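Local coordinates for protein aldehyde dehydrogenase (PDB 4H7N) that probably oxidises aldehydes to carboxylic acids with NAD+ as the electron acceptor, at residues P116-Q121 against A458-T463; L151-A156 against A448-F453; R36-Q41 against P126-G131; S42-L47 against P180-V185. All blocks are in the same frame, centred on the assembly; numbering follows the deposited sequence.

Interaction 1 of 4, residues P116-Q121 against A458-T463; sequences PFIALQ and AFLIKT
I461 and A119 face each other as a hydrogen-bonded antiparallel pair, and the side chain of I461 can be followed from this pair outward. Its CB stands 3.7 Å from A119 O and also lies against A119 CB. CG1, anti to the carbonyl carbon (chi1 -58°), stays near A119 O. With chi2 at 162° the chain continues to I461 CD1, which lies 3.5 Å from Q121 NE2 and also meets Q121 CD, so a methyl packs on an amide group here. The ladder beneath is regular. A119 and I461 exchange two bonds, with A119 O receiving I461 N at 2.7 Å, and Q121 and F459 form the same kind of pair. At the far end F117 O accepts twice, from T463 N at 2.9 Å and from T463 OG1 at 3.2 Å. Both donors come from one face of the carbonyl plane, the hydroxyl well above it. The other face of the ladder carries I118, L120, L460 and K462; L120 CD1 touches L460 CD2 at 3.6 Å. K462 NZ passes near the F117 ring, but its polar partners are N464, T466 and D468. Strand 454-462 also pairs in parallel with a strand of the second subunit, so the sheet runs across the interface, as in the oligomerisation element of the aldehyde dehydrogenase fold.

Interaction 2 of 4, residues L151-A156 against A448-F453; sequences LLAGCA and AGLKRF
C155 and F453 meet through the first torsion of the cysteine: at chi1 -53° C155 SG is anti to the carbonyl carbon, beside its own backbone N, and this places it against F453 CB and O. The chi1 of F453, -64°, places only CG, and with it the ring. The sulfur thereby reaches the base of the phenylalanine rather than the middle of its ring. C155 SG stands 3.8 Å from F453 CB and 3.7 Å from F453 O, whereas the F453 ring centroid is 5.4 Å from SG. That line lies 53° off the ring normal, so the sulfur-aromatic contact is oblique. The same F453 CB takes A153 CB at 4.1 Å, which makes this methylene the meeting point of two small side chains from 151-156. L450 adds two more apolar touches, CD2 on A153 CB and CD1 on L152 CB, both at 4.3 Å. Between A153 and C155 the chain turns through G154, whose positive phi closes a Schellman motif at the end of helix 147-153 and brings C155 to the same side as A153. Beyond the interface, F453 CZ sits 3.5 Å above the guanidinium plane of R452, over its centre. R452 is fixed by NE and NH2, which both grip G449 O, and by a salt bridge from NH2 to D146. The buried contact thus joins the end of helix 147-153 to helix 448-451 just before strand 454-462. Helix 82-106 closes over L450 through W98, L105 and L106, and strand 118-134 backs C155 through P126 and V130.

Interaction 3 of 4, residues R36-Q41 against P126-G131; sequences RARRAQ and PYPLVG
Q41 and R38 reach strand 118-134 from helix 27-46 with side chains of different shape. Q41 has CG anti to the backbone N (chi1 -173°), and a bend at chi2 (-87°) turns CD aside so that the side chain crosses P128 obliquely. Q41 CG comes to 3.3 Å from P128 O, Q41 OE1 lies 3.8 Å from P128 CB, and Q41 NE2 lies 3.9 Å from P126 CG. The polar work of NE2 is done outside the contact, in hydrogen bonds to G154 O and Q45 OE1. R38, by contrast, is extended from CG to NE, and the R38 and L129 side chains cross at about a right angle. L129 CB stands 3.7 Å above the R38 guanidinium plane, over its centre, while R38 NH1 lies 3.9 Å from P128 CB. Next to R38 in the helix, A37 CB touches L129 CD1 at 4.1 Å. An alanine in place of Q41 would probably open a gap against P126 and P128 and deprive G154 O of this amide donor. R38 is paired outside the two segments, NH1 in a salt bridge to D204 and NH2 bonded to Y202 O; D204 OD2 also accepts from L129 N. The direct contact is therefore van der Waals packing of polar side chains on P126, P128 and L129 plus one apolar touch, while the bonds to G154, Y202 and D204 tie the helix to neighbouring segments.

Interaction 4 of 4, residues S42-L47 against P180-V185; sequences SRWQEL and PELRDV
W44 and V185 meet over one face of the indole: V185 CG2 stands 3.8 Å from the centroid of the five-membered ring, only 9° off its normal, a clear CH-pi contact. V185 CG1 packs beside it on W44 CB. Other approaches to the indole are oblique, E181 O coming to 3.5 Å from W44 CE3 and L182 CD1 to 3.6 Å from W44 CH2, with W44 and L182 side by side and pointing the same way. The second flat pair is the R43 guanidinium and the E181 carboxylate, 13° from coplanar. The arginine presents its NE side, so that R43 NE bonds to E181 OE1 at 2.7 Å and R43 NH2 to E181 OE2 at 2.9 Å, each oxygen using its syn lone pair. The arginine is extended from CG to NE, whereas E181 bends at chi2 (-81°), which swings CD round to face it. An alanine in place of E181 would probably leave the R43 guanidinium without this paired carboxylate and set it free to turn. Farther in, W44 NE1 gives a weak hydrogen bond to L151 O, and T55 and L56 of helix 48-64 also touch the W44 side chain. The contact therefore splits by chemistry. Apolar packing on the indole seats the loop before strand 186-188 against helix 27-46, and an exposed arginine with a two-point salt bridge fastens its outer margin, where solvent would probably weaken the charge attraction.

How the interactions relate
Interactions 2, 3 and 4 form one connected cluster in a single subunit, while interaction 1 lies well apart, its centre about 26 Å from that of interaction 2, on a sheet that continues into the second subunit. Interactions 1 and 3 share strand 118-134, interactions 3 and 4 share helix 27-46, and helix 448-451 of interaction 2 leads directly into the strand used by interaction 1. Chemistry follows place. Interaction 1, partly buried, rests on backbone hydrogen bonds, and interaction 2, fully buried, on apolar side chains and a cysteine sulfur. Interaction 3, also buried, sets polar side chains against proline and leucine, their polar ends paired beyond it, and interaction 4 reaches the surface with its salt bridge.

Interaction 1 of 4, residues P116-Q121 against A458-T463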
loop_
_atom_site.group_PDB
_atom_site.type_symbol
_atom_site.label_atom_id
_atom_site.label_comp_id
_atom_site.label_asym_id
_atom_site.label_seq_id
_atom_site.Cartn_x
_atom_site.Cartn_y
_atom_site.Cartn_z
ATOM N N PRO A 116 10.767 -30.371 -3.687
ATOM C CA PRO A 116 9.769 -31.293 -4.215
ATOM C C PRO A 116 8.770 -31.791 -3.184
ATOM O O PRO A 116 7.712 -32.218 -3.583
ATOM C CB PRO A 116 10.592 -32.462 -4.801
ATOM C CG PRO A 116 11.972 -32.280 -4.315
ATOM C CD PRO A 116 12.142 -30.897 -3.769
ATOM N N PHE A 117 9.086 -31.752 -1.883
ATOM C CA PHE A 117 8.138 -32.215 -0.850
ATOM C C PHE A 117 7.385 -31.073 -0.147
ATOM O O PHE A 117 6.730 -31.304 0.875
ATOM C CB PHE A 117 8.823 -33.077 0.196
ATOM C CG PHE A 117 10.053 -32.461 0.796
ATOM C CD1 PHE A 117 9.970 -31.674 1.935
ATOM C CD2 PHE A 117 11.310 -32.696 0.247
ATOM C CE1 PHE A 117 11.110 -31.119 2.502
ATOM C CE2 PHE A 117 12.452 -32.146 0.803
ATOM C CZ PHE A 117 12.352 -31.351 1.936
ATOM N N ILE A 118 7.495 -29.862 -0.685
ATOM C CA ILE A 118 6.724 -28.743 -0.219
ATOM C C ILE A 118 5.846 -28.204 -1.350
ATOM O O ILE A 118 6.350 -27.749 -2.405
ATOM C CB ILE A 118 7.593 -27.546 0.280
ATOM C CG1 ILE A 118 8.619 -27.936 1.357
ATOM C CG2 ILE A 118 6.708 -26.425 0.809
ATOM C CD1 ILE A 118 8.032 -28.504 2.644
ATOM N N ALA A 119 4.540 -28.198 -1.093
ATOM C CA ALA A 119 3.539 -27.675 -2.009
ATOM C C ALA A 119 3.014 -26.320 -1.484
ATOM O O ALA A 119 3.039 -26.070 -0.296
ATOM C CB ALA A 119 2.400 -28.660 -2.107
ATOM N N LEU A 120 2.489 -25.490 -2.372
ATOM C CA LEU A 120 2.033 -24.158 -2.035
ATOM C C LEU A 120 0.578 -23.995 -2.456
ATOM O O LEU A 120 0.218 -24.296 -3.609
ATOM C CB LEU A 120 2.915 -23.134 -2.769
ATOM C CG LEU A 120 2.424 -21.678 -2.684
ATOM C CD1 LEU A 120 2.562 -21.106 -1.275
ATOM C CD2 LEU A 120 3.182 -20.805 -3.682
ATOM N N GLN A 121 -0.269 -23.559 -1.542
ATOM C CA GLN A 121 -1.598 -23.060 -1.925
ATOM C C GLN A 121 -1.712 -21.616 -1.516
ATOM O O GLN A 121 -1.116 -21.209 -0.526
ATOM C CB GLN A 121 -2.715 -23.863 -1.274
ATOM C CG GLN A 121 -2.901 -25.243 -1.881
ATOM C CD GLN A 121 -3.890 -26.079 -1.084
ATOM O OE1 GLN A 121 -4.865 -25.553 -0.546
ATOM N NE2 GLN A 121 -3.635 -27.379 -0.997
ATOM N N ALA A 458 -0.418 -17.487 2.283
ATOM C CA ALA A 458 0.255 -18.648 1.688
ATOM C C ALA A 458 0.181 -19.845 2.651
ATOM O O ALA A 458 0.262 -19.687 3.878
ATOM C CB ALA A 458 1.699 -18.297 1.371
ATOM N N PHE A 459 -0.075 -21.029 2.100
ATOM C CA PHE A 459 -0.023 -22.267 2.862
ATOM C C PHE A 459 1.076 -23.082 2.215
ATOM O O PHE A 459 0.988 -23.439 1.035
ATOM C CB PHE A 459 -1.353 -23.029 2.834
ATOM C CG PHE A 459 -2.532 -22.212 3.288
ATOM C CD1 PHE A 459 -2.871 -22.149 4.616
ATOM C CD2 PHE A 459 -3.271 -21.475 2.381
ATOM C CE1 PHE A 459 -3.943 -21.375 5.043
ATOM C CE2 PHE A 459 -4.358 -20.693 2.803
ATOM C CZ PHE A 459 -4.685 -20.653 4.141
ATOM N N LEU A 460 2.115 -23.336 2.982
ATOM C CA LEU A 460 3.210 -24.177 2.553
ATOM C C LEU A 460 3.086 -25.529 3.225
ATOM O O LEU A 460 3.141 -25.639 4.442
ATOM C CB LEU A 460 4.540 -23.536 2.906
ATOM C CG LEU A 460 4.821 -22.257 2.120
ATOM C CD1 LEU A 460 5.907 -21.392 2.751
ATOM C CD2 LEU A 460 5.184 -22.618 0.676
ATOM N N ILE A 461 2.966 -26.562 2.395
ATOM C CA ILE A 461 2.521 -27.867 2.835
ATOM C C ILE A 461 3.583 -28.929 2.660
ATOM O O ILE A 461 4.035 -29.198 1.553
ATOM C CB ILE A 461 1.287 -28.288 2.037
ATOM C CG1 ILE A 461 0.193 -27.228 2.217
ATOM C CG2 ILE A 461 0.807 -29.653 2.491
ATOM C CD1 ILE A 461 -0.903 -27.244 1.194
ATOM N N LYS A 462 3.964 -29.544 3.767
ATOM C CA LYS A 462 4.901 -30.634 3.736
ATOM C C LYS A 462 4.139 -31.917 3.354
ATOM O O LYS A 462 3.293 -32.382 4.086
ATOM C CB LYS A 462 5.599 -30.780 5.080
ATOM C CG LYS A 462 6.640 -31.898 5.082
ATOM C CD LYS A 462 7.216 -32.078 6.466
ATOM C CE LYS A 462 8.080 -33.328 6.575
ATOM N NZ LYS A 462 9.217 -33.276 5.612
ATOM N N THR A 463 4.417 -32.442 2.169
ATOM C CA THR A 463 3.725 -33.626 1.671
ATOM C C THR A 463 4.448 -34.983 1.949
ATOM O O THR A 463 3.913 -36.022 1.582
ATOM C CB THR A 463 3.544 -33.543 0.140
ATOM O OG1 THR A 463 4.840 -33.510 -0.471
ATOM C CG2 THR A 463 2.773 -32.275 -0.261
#

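Interaction 2 of 4, residues L151-A156 against A448-F453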
loop_
_atom_site.group_PDB
_atom_site.type_symbol
_atom_site.label_atom_id
_atom_site.label_comp_id
_atom_site.label_asym_id
_atom_site.label_seq_id
_atom_site.Cartn_x
_atom_site.Cartn_y
_atom_site.Cartn_z
ATOM N N LEU A 151 -16.891 -4.611 -1.782
ATOM C CA LEU A 151 -17.967 -5.512 -1.461
ATOM C C LEU A 151 -17.774 -6.867 -2.125
ATOM O O LEU A 151 -18.002 -7.878 -1.491
ATOM C CB LEU A 151 -19.344 -4.962 -1.875
ATOM C CG LEU A 151 -19.820 -3.815 -0.970
ATOM C CD1 LEU A 151 -20.972 -3.088 -1.641
ATOM C CD2 LEU A 151 -20.295 -4.313 0.369
ATOM N N LEU A 152 -17.369 -6.881 -3.379
ATOM C CA LEU A 152 -17.199 -8.128 -4.094
ATOM C C LEU A 152 -16.058 -8.956 -3.540
ATOM O O LEU A 152 -16.057 -10.189 -3.643
ATOM C CB LEU A 152 -17.029 -7.854 -5.590
ATOM C CG LEU A 152 -18.370 -7.444 -6.239
ATOM C CD1 LEU A 152 -18.215 -6.776 -7.601
ATOM C CD2 LEU A 152 -19.313 -8.630 -6.379
ATOM N N ALA A 153 -15.082 -8.282 -2.965
ATOM C CA ALA A 153 -13.965 -8.934 -2.309
ATOM C C ALA A 153 -14.418 -9.686 -1.067
ATOM O O ALA A 153 -13.692 -10.556 -0.584
ATOM C CB ALA A 153 -12.894 -7.930 -1.901
ATOM N N GLY A 154 -15.600 -9.361 -0.561
ATOM C CA GLY A 154 -16.069 -9.936 0.671
ATOM C C GLY A 154 -15.979 -9.034 1.897
ATOM O O GLY A 154 -16.234 -9.485 2.974
ATOM N N CYS A 155 -15.707 -7.755 1.702
ATOM C CA CYS A 155 -15.688 -6.774 2.773
ATOM C C CYS A 155 -17.081 -6.240 3.044
ATOM O O CYS A 155 -17.874 -6.114 2.151
ATOM C CB CYS A 155 -14.865 -5.562 2.340
ATOM S SG CYS A 155 -13.172 -5.877 1.723
ATOM N N ALA A 156 -17.338 -5.843 4.283
ATOM C CA ALA A 156 -18.375 -4.865 4.567
ATOM C C ALA A 156 -17.805 -3.451 4.422
ATOM O O ALA A 156 -16.570 -3.215 4.552
ATOM C CB ALA A 156 -18.936 -5.073 5.964
ATOM N N ALA A 448 -5.601 -4.741 -9.447
ATOM C CA ALA A 448 -5.084 -4.180 -8.181
ATOM C C ALA A 448 -6.116 -3.360 -7.412
ATOM O O ALA A 448 -6.055 -3.263 -6.196
ATOM C CB ALA A 448 -3.846 -3.337 -8.451
ATOM N N GLY A 449 -7.090 -2.806 -8.132
ATOM C CA GLY A 449 -8.192 -2.098 -7.573
ATOM C C GLY A 449 -9.140 -2.957 -6.728
ATOM O O GLY A 449 -9.887 -2.414 -5.884
ATOM N N LEU A 450 -9.134 -4.279 -6.946
ATOM C CA LEU A 450 -9.891 -5.150 -6.094
ATOM C C LEU A 450 -8.959 -5.807 -5.103
ATOM O O LEU A 450 -9.292 -5.971 -3.963
ATOM C CB LEU A 450 -10.664 -6.184 -6.893
ATOM C CG LEU A 450 -11.608 -6.924 -5.972
ATOM C CD1 LEU A 450 -12.953 -6.976 -6.599
ATOM C CD2 LEU A 450 -11.038 -8.295 -5.714
ATOM N N LYS A 451 -7.754 -6.155 -5.540
ATOM C CA LYS A 451 -6.846 -6.861 -4.671
ATOM C C LYS A 451 -6.325 -6.072 -3.497
ATOM O O LYS A 451 -5.981 -6.622 -2.464
ATOM C CB LYS A 451 -5.728 -7.448 -5.502
ATOM C CG LYS A 451 -6.265 -8.533 -6.433
ATOM C CD LYS A 451 -5.160 -9.217 -7.236
ATOM C CE LYS A 451 -4.672 -10.477 -6.524
ATOM N NZ LYS A 451 -5.755 -11.503 -6.500
ATOM N N ARG A 452 -6.335 -4.762 -3.579
ATOM C CA ARG A 452 -6.007 -4.004 -2.405
ATOM C C ARG A 452 -6.859 -4.323 -1.166
ATOM O O ARG A 452 -6.422 -4.046 -0.030
ATOM C CB ARG A 452 -5.940 -2.523 -2.739
ATOM C CG ARG A 452 -7.231 -1.864 -2.941
ATOM C CD ARG A 452 -7.061 -0.502 -3.677
ATOM N NE ARG A 452 -8.313 -0.361 -4.397
ATOM C CZ ARG A 452 -9.154 0.677 -4.386
ATOM N NH1 ARG A 452 -8.909 1.776 -3.703
ATOM N NH2 ARG A 452 -10.253 0.611 -5.126
ATOM N N PHE A 453 -8.067 -4.862 -1.365
ATOM C CA PHE A 453 -8.996 -5.130 -0.255
ATOM C C PHE A 453 -8.864 -6.540 0.351
ATOM O O PHE A 453 -9.676 -6.918 1.175
ATOM C CB PHE A 453 -10.448 -4.924 -0.724
ATOM C CG PHE A 453 -10.742 -3.503 -1.108
ATOM C CD1 PHE A 453 -10.516 -2.489 -0.218
ATOM C CD2 PHE A 453 -11.095 -3.190 -2.388
ATOM C CE1 PHE A 453 -10.761 -1.148 -0.560
ATOM C CE2 PHE A 453 -11.275 -1.874 -2.769
ATOM C CZ PHE A 453 -11.130 -0.858 -1.858
#

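Interaction 3 of 4, residues R36-Q41 against P126-G131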
loop_
_atom_site.group_PDB
_atom_site.type_symbol
_atom_site.label_atom_id
_atom_site.label_comp_id
_atom_site.label_asym_id
_atom_site.label_seq_id
_atom_site.Cartn_x
_atom_site.Cartn_y
_atom_site.Cartn_z
ATOM N N ARG A 36 -22.186 -3.832 14.018
ATOM C CA ARG A 36 -23.238 -4.546 13.301
ATOM C C ARG A 36 -22.775 -4.996 11.922
ATOM O O ARG A 36 -23.040 -6.122 11.498
ATOM C CB ARG A 36 -24.509 -3.657 13.193
ATOM N N ALA A 37 -22.061 -4.142 11.187
ATOM C CA ALA A 37 -21.588 -4.557 9.871
ATOM C C ALA A 37 -20.566 -5.712 10.004
ATOM O O ALA A 37 -20.572 -6.669 9.235
ATOM C CB ALA A 37 -20.989 -3.382 9.109
ATOM N N ARG A 38 -19.723 -5.644 11.023
ATOM C CA ARG A 38 -18.717 -6.692 11.281
ATOM C C ARG A 38 -19.311 -8.059 11.536
ATOM O O ARG A 38 -18.766 -9.082 11.069
ATOM C CB ARG A 38 -17.835 -6.313 12.469
ATOM C CG ARG A 38 -16.757 -5.309 12.096
ATOM C CD ARG A 38 -15.923 -4.975 13.324
ATOM N NE ARG A 38 -14.983 -3.901 13.055
ATOM C CZ ARG A 38 -13.875 -4.028 12.325
ATOM N NH1 ARG A 38 -13.509 -5.209 11.815
ATOM N NH2 ARG A 38 -13.100 -2.961 12.135
ATOM N N ARG A 39 -20.412 -8.067 12.286
ATOM C CA ARG A 39 -21.145 -9.293 12.577
ATOM C C ARG A 39 -21.744 -9.892 11.313
ATOM O O ARG A 39 -21.765 -11.095 11.154
ATOM C CB ARG A 39 -22.222 -9.041 13.639
ATOM C CG ARG A 39 -21.643 -9.094 15.051
ATOM C CD ARG A 39 -22.699 -9.188 16.154
ATOM N NE ARG A 39 -22.811 -7.906 16.845
ATOM C CZ ARG A 39 -23.679 -6.933 16.557
ATOM N NH1 ARG A 39 -24.615 -7.070 15.605
ATOM N NH2 ARG A 39 -23.619 -5.810 17.256
ATOM N N ALA A 40 -22.229 -9.052 10.413
ATOM C CA ALA A 40 -22.831 -9.543 9.183
ATOM C C ALA A 40 -21.792 -9.941 8.122
ATOM O O ALA A 40 -22.119 -10.666 7.170
ATOM C CB ALA A 40 -23.767 -8.483 8.613
ATOM N N GLN A 41 -20.553 -9.443 8.273
ATOM C CA GLN A 41 -19.509 -9.656 7.292
ATOM C C GLN A 41 -19.081 -11.113 7.114
ATOM O O GLN A 41 -18.738 -11.506 6.020
ATOM C CB GLN A 41 -18.286 -8.787 7.646
ATOM C CG GLN A 41 -17.189 -8.784 6.596
ATOM C CD GLN A 41 -16.216 -9.901 6.776
ATOM O OE1 GLN A 41 -16.007 -10.350 7.879
ATOM N NE2 GLN A 41 -15.606 -10.361 5.676
ATOM N N PRO A 126 -10.554 -11.060 2.819
ATOM C CA PRO A 126 -10.872 -9.618 2.803
ATOM C C PRO A 126 -10.624 -8.913 4.129
ATOM O O PRO A 126 -10.799 -9.499 5.174
ATOM C CB PRO A 126 -12.365 -9.593 2.493
ATOM C CG PRO A 126 -12.905 -10.934 2.921
ATOM C CD PRO A 126 -11.759 -11.902 2.750
ATOM N N TYR A 127 -10.297 -7.619 4.088
ATOM C CA TYR A 127 -10.390 -6.777 5.287
ATOM C C TYR A 127 -11.855 -6.809 5.719
ATOM O O TYR A 127 -12.724 -6.580 4.885
ATOM C CB TYR A 127 -9.974 -5.366 4.979
ATOM C CG TYR A 127 -8.490 -5.224 4.732
ATOM C CD1 TYR A 127 -7.963 -5.426 3.485
ATOM C CD2 TYR A 127 -7.612 -4.911 5.756
ATOM C CE1 TYR A 127 -6.583 -5.326 3.246
ATOM C CE2 TYR A 127 -6.228 -4.814 5.536
ATOM C CZ TYR A 127 -5.741 -5.027 4.278
ATOM O OH TYR A 127 -4.425 -4.936 4.037
ATOM N N PRO A 128 -12.142 -7.052 6.998
ATOM C CA PRO A 128 -13.584 -7.172 7.319
ATOM C C PRO A 128 -14.407 -5.879 7.128
ATOM O O PRO A 128 -15.559 -5.958 6.685
ATOM C CB PRO A 128 -13.576 -7.594 8.771
ATOM C CG PRO A 128 -12.280 -8.354 8.928
ATOM C CD PRO A 128 -11.296 -7.593 8.080
ATOM N N LEU A 129 -13.845 -4.743 7.476
ATOM C CA LEU A 129 -14.570 -3.462 7.424
ATOM C C LEU A 129 -13.763 -2.321 6.807
ATOM O O LEU A 129 -12.686 -1.935 7.292
ATOM C CB LEU A 129 -15.041 -3.075 8.804
ATOM C CG LEU A 129 -15.980 -1.848 8.841
ATOM C CD1 LEU A 129 -17.271 -2.126 8.053
ATOM C CD2 LEU A 129 -16.324 -1.450 10.251
ATOM N N VAL A 130 -14.275 -1.819 5.685
ATOM C CA VAL A 130 -13.628 -0.769 4.892
ATOM C C VAL A 130 -14.447 0.503 5.093
ATOM O O VAL A 130 -15.722 0.459 5.044
ATOM C CB VAL A 130 -13.581 -1.164 3.398
ATOM C CG1 VAL A 130 -13.090 -0.015 2.551
ATOM C CG2 VAL A 130 -12.670 -2.360 3.219
ATOM N N GLY A 131 -13.767 1.589 5.411
ATOM C CA GLY A 131 -14.400 2.931 5.406
ATOM C C GLY A 131 -14.136 3.737 4.125
ATOM O O GLY A 131 -12.993 3.846 3.632
#

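Interaction 4 of 4, residues S42-L47 against P180-V185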
loop_
_atom_site.group_PDB
_atom_site.type_symbol
_atom_site.label_atom_id
_atom_site.label_comp_id
_atom_site.label_asym_id
_atom_site.label_seq_id
_atom_site.Cartn_x
_atom_site.Cartn_y
_atom_site.Cartn_z
ATOM N N SER A 42 -19.111 -11.906 8.170
ATOM C CA SER A 42 -18.757 -13.324 8.064
ATOM C C SER A 42 -19.621 -14.067 7.078
ATOM O O SER A 42 -19.107 -14.764 6.221
ATOM C CB SER A 42 -18.856 -13.997 9.417
ATOM O OG SER A 42 -18.029 -13.293 10.353
ATOM N N ARG A 43 -20.934 -13.913 7.195
ATOM C CA ARG A 43 -21.848 -14.547 6.264
ATOM C C ARG A 43 -21.642 -14.023 4.842
ATOM O O ARG A 43 -21.636 -14.796 3.906
ATOM C CB ARG A 43 -23.297 -14.274 6.673
ATOM C CG ARG A 43 -24.292 -15.017 5.820
ATOM C CD ARG A 43 -25.728 -14.532 6.007
ATOM N NE ARG A 43 -26.469 -15.190 4.953
ATOM C CZ ARG A 43 -26.903 -16.446 5.008
ATOM N NH1 ARG A 43 -26.755 -17.166 6.108
ATOM N NH2 ARG A 43 -27.523 -16.972 3.962
ATOM N N TRP A 44 -21.469 -12.706 4.691
ATOM C CA TRP A 44 -21.129 -12.114 3.374
ATOM C C TRP A 44 -19.848 -12.737 2.723
ATOM O O TRP A 44 -19.845 -13.119 1.542
ATOM C CB TRP A 44 -21.055 -10.596 3.509
ATOM C CG TRP A 44 -20.770 -9.830 2.347
ATOM C CD1 TRP A 44 -19.658 -9.057 2.157
ATOM C CD2 TRP A 44 -21.581 -9.662 1.179
ATOM N NE1 TRP A 44 -19.729 -8.430 0.948
ATOM C CE2 TRP A 44 -20.901 -8.759 0.332
ATOM C CE3 TRP A 44 -22.820 -10.162 0.775
ATOM C CZ2 TRP A 44 -21.366 -8.413 -0.908
ATOM C CZ3 TRP A 44 -23.314 -9.763 -0.452
ATOM C CH2 TRP A 44 -22.566 -8.916 -1.287
ATOM N N GLN A 45 -18.804 -12.915 3.512
ATOM C CA GLN A 45 -17.581 -13.543 3.020
ATOM C C GLN A 45 -17.862 -15.035 2.659
ATOM O O GLN A 45 -17.485 -15.518 1.575
ATOM C CB GLN A 45 -16.465 -13.385 4.076
ATOM C CG GLN A 45 -15.128 -14.095 3.765
ATOM C CD GLN A 45 -14.090 -13.930 4.898
ATOM O OE1 GLN A 45 -14.083 -12.962 5.685
ATOM N NE2 GLN A 45 -13.216 -14.890 4.978
ATOM N N GLU A 46 -18.606 -15.731 3.511
ATOM C CA GLU A 46 -18.913 -17.156 3.304
ATOM C C GLU A 46 -19.883 -17.401 2.162
ATOM O O GLU A 46 -19.911 -18.493 1.632
ATOM C CB GLU A 46 -19.462 -17.804 4.585
ATOM C CG GLU A 46 -18.391 -17.876 5.676
ATOM C CD GLU A 46 -18.936 -18.119 7.093
ATOM O OE1 GLU A 46 -20.176 -18.030 7.320
ATOM O OE2 GLU A 46 -18.103 -18.375 7.999
ATOM N N LEU A 47 -20.661 -16.406 1.763
ATOM C CA LEU A 47 -21.450 -16.564 0.525
ATOM C C LEU A 47 -20.653 -16.923 -0.707
ATOM O O LEU A 47 -21.192 -17.480 -1.623
ATOM C CB LEU A 47 -22.180 -15.286 0.151
ATOM C CG LEU A 47 -23.544 -14.984 0.704
ATOM C CD1 LEU A 47 -24.098 -13.822 -0.120
ATOM C CD2 LEU A 47 -24.490 -16.158 0.682
ATOM N N PRO A 180 -31.653 -8.685 1.011
ATOM C CA PRO A 180 -31.371 -8.950 2.429
ATOM C C PRO A 180 -29.909 -9.310 2.715
ATOM O O PRO A 180 -29.380 -8.923 3.754
ATOM C CB PRO A 180 -32.350 -10.079 2.778
ATOM C CG PRO A 180 -32.668 -10.718 1.456
ATOM C CD PRO A 180 -32.658 -9.606 0.448
ATOM N N GLU A 181 -29.210 -9.914 1.769
ATOM C CA GLU A 181 -27.807 -10.257 2.034
ATOM C C GLU A 181 -26.826 -9.059 2.002
ATOM O O GLU A 181 -25.722 -9.175 2.464
ATOM C CB GLU A 181 -27.362 -11.326 1.056
ATOM C CG GLU A 181 -28.197 -12.606 1.157
ATOM C CD GLU A 181 -27.776 -13.541 2.298
ATOM O OE1 GLU A 181 -26.967 -13.150 3.201
ATOM O OE2 GLU A 181 -28.247 -14.710 2.278
ATOM N N LEU A 182 -27.237 -7.908 1.499
ATOM C CA LEU A 182 -26.333 -6.777 1.361
ATOM C C LEU A 182 -26.595 -5.709 2.387
ATOM O O LEU A 182 -25.712 -4.912 2.705
ATOM C CB LEU A 182 -26.494 -6.193 -0.017
ATOM C CG LEU A 182 -25.518 -5.171 -0.565
ATOM C CD1 LEU A 182 -24.110 -5.732 -0.636
ATOM C CD2 LEU A 182 -25.985 -4.785 -1.950
ATOM N N ARG A 183 -27.813 -5.688 2.918
ATOM C CA ARG A 183 -28.285 -4.511 3.605
ATOM C C ARG A 183 -27.664 -4.383 4.981
ATOM O O ARG A 183 -27.675 -3.318 5.538
ATOM C CB ARG A 183 -29.831 -4.517 3.739
ATOM C CG ARG A 183 -30.398 -5.705 4.509
ATOM C CD ARG A 183 -31.870 -5.519 4.899
ATOM N NE ARG A 183 -32.048 -4.287 5.680
ATOM C CZ ARG A 183 -33.206 -3.837 6.143
ATOM N NH1 ARG A 183 -34.339 -4.515 5.935
ATOM N NH2 ARG A 183 -33.224 -2.699 6.824
ATOM N N ASP A 184 -27.097 -5.437 5.529
ATOM C CA ASP A 184 -26.336 -5.272 6.762
ATOM C C ASP A 184 -24.811 -5.188 6.575
ATOM O O ASP A 184 -24.098 -4.985 7.551
ATOM C CB ASP A 184 -26.692 -6.362 7.728
ATOM C CG ASP A 184 -28.157 -6.290 8.144
ATOM O OD1 ASP A 184 -28.652 -5.205 8.521
ATOM O OD2 ASP A 184 -28.804 -7.326 8.063
ATOM N N VAL A 185 -24.327 -5.246 5.344
ATOM C CA VAL A 185 -22.893 -5.051 5.086
ATOM C C VAL A 185 -22.494 -3.827 4.288
ATOM O O VAL A 185 -21.291 -3.535 4.199
ATOM C CB VAL A 185 -22.191 -6.288 4.448
ATOM C CG1 VAL A 185 -22.261 -7.473 5.399
ATOM C CG2 VAL A 185 -22.733 -6.618 3.076
#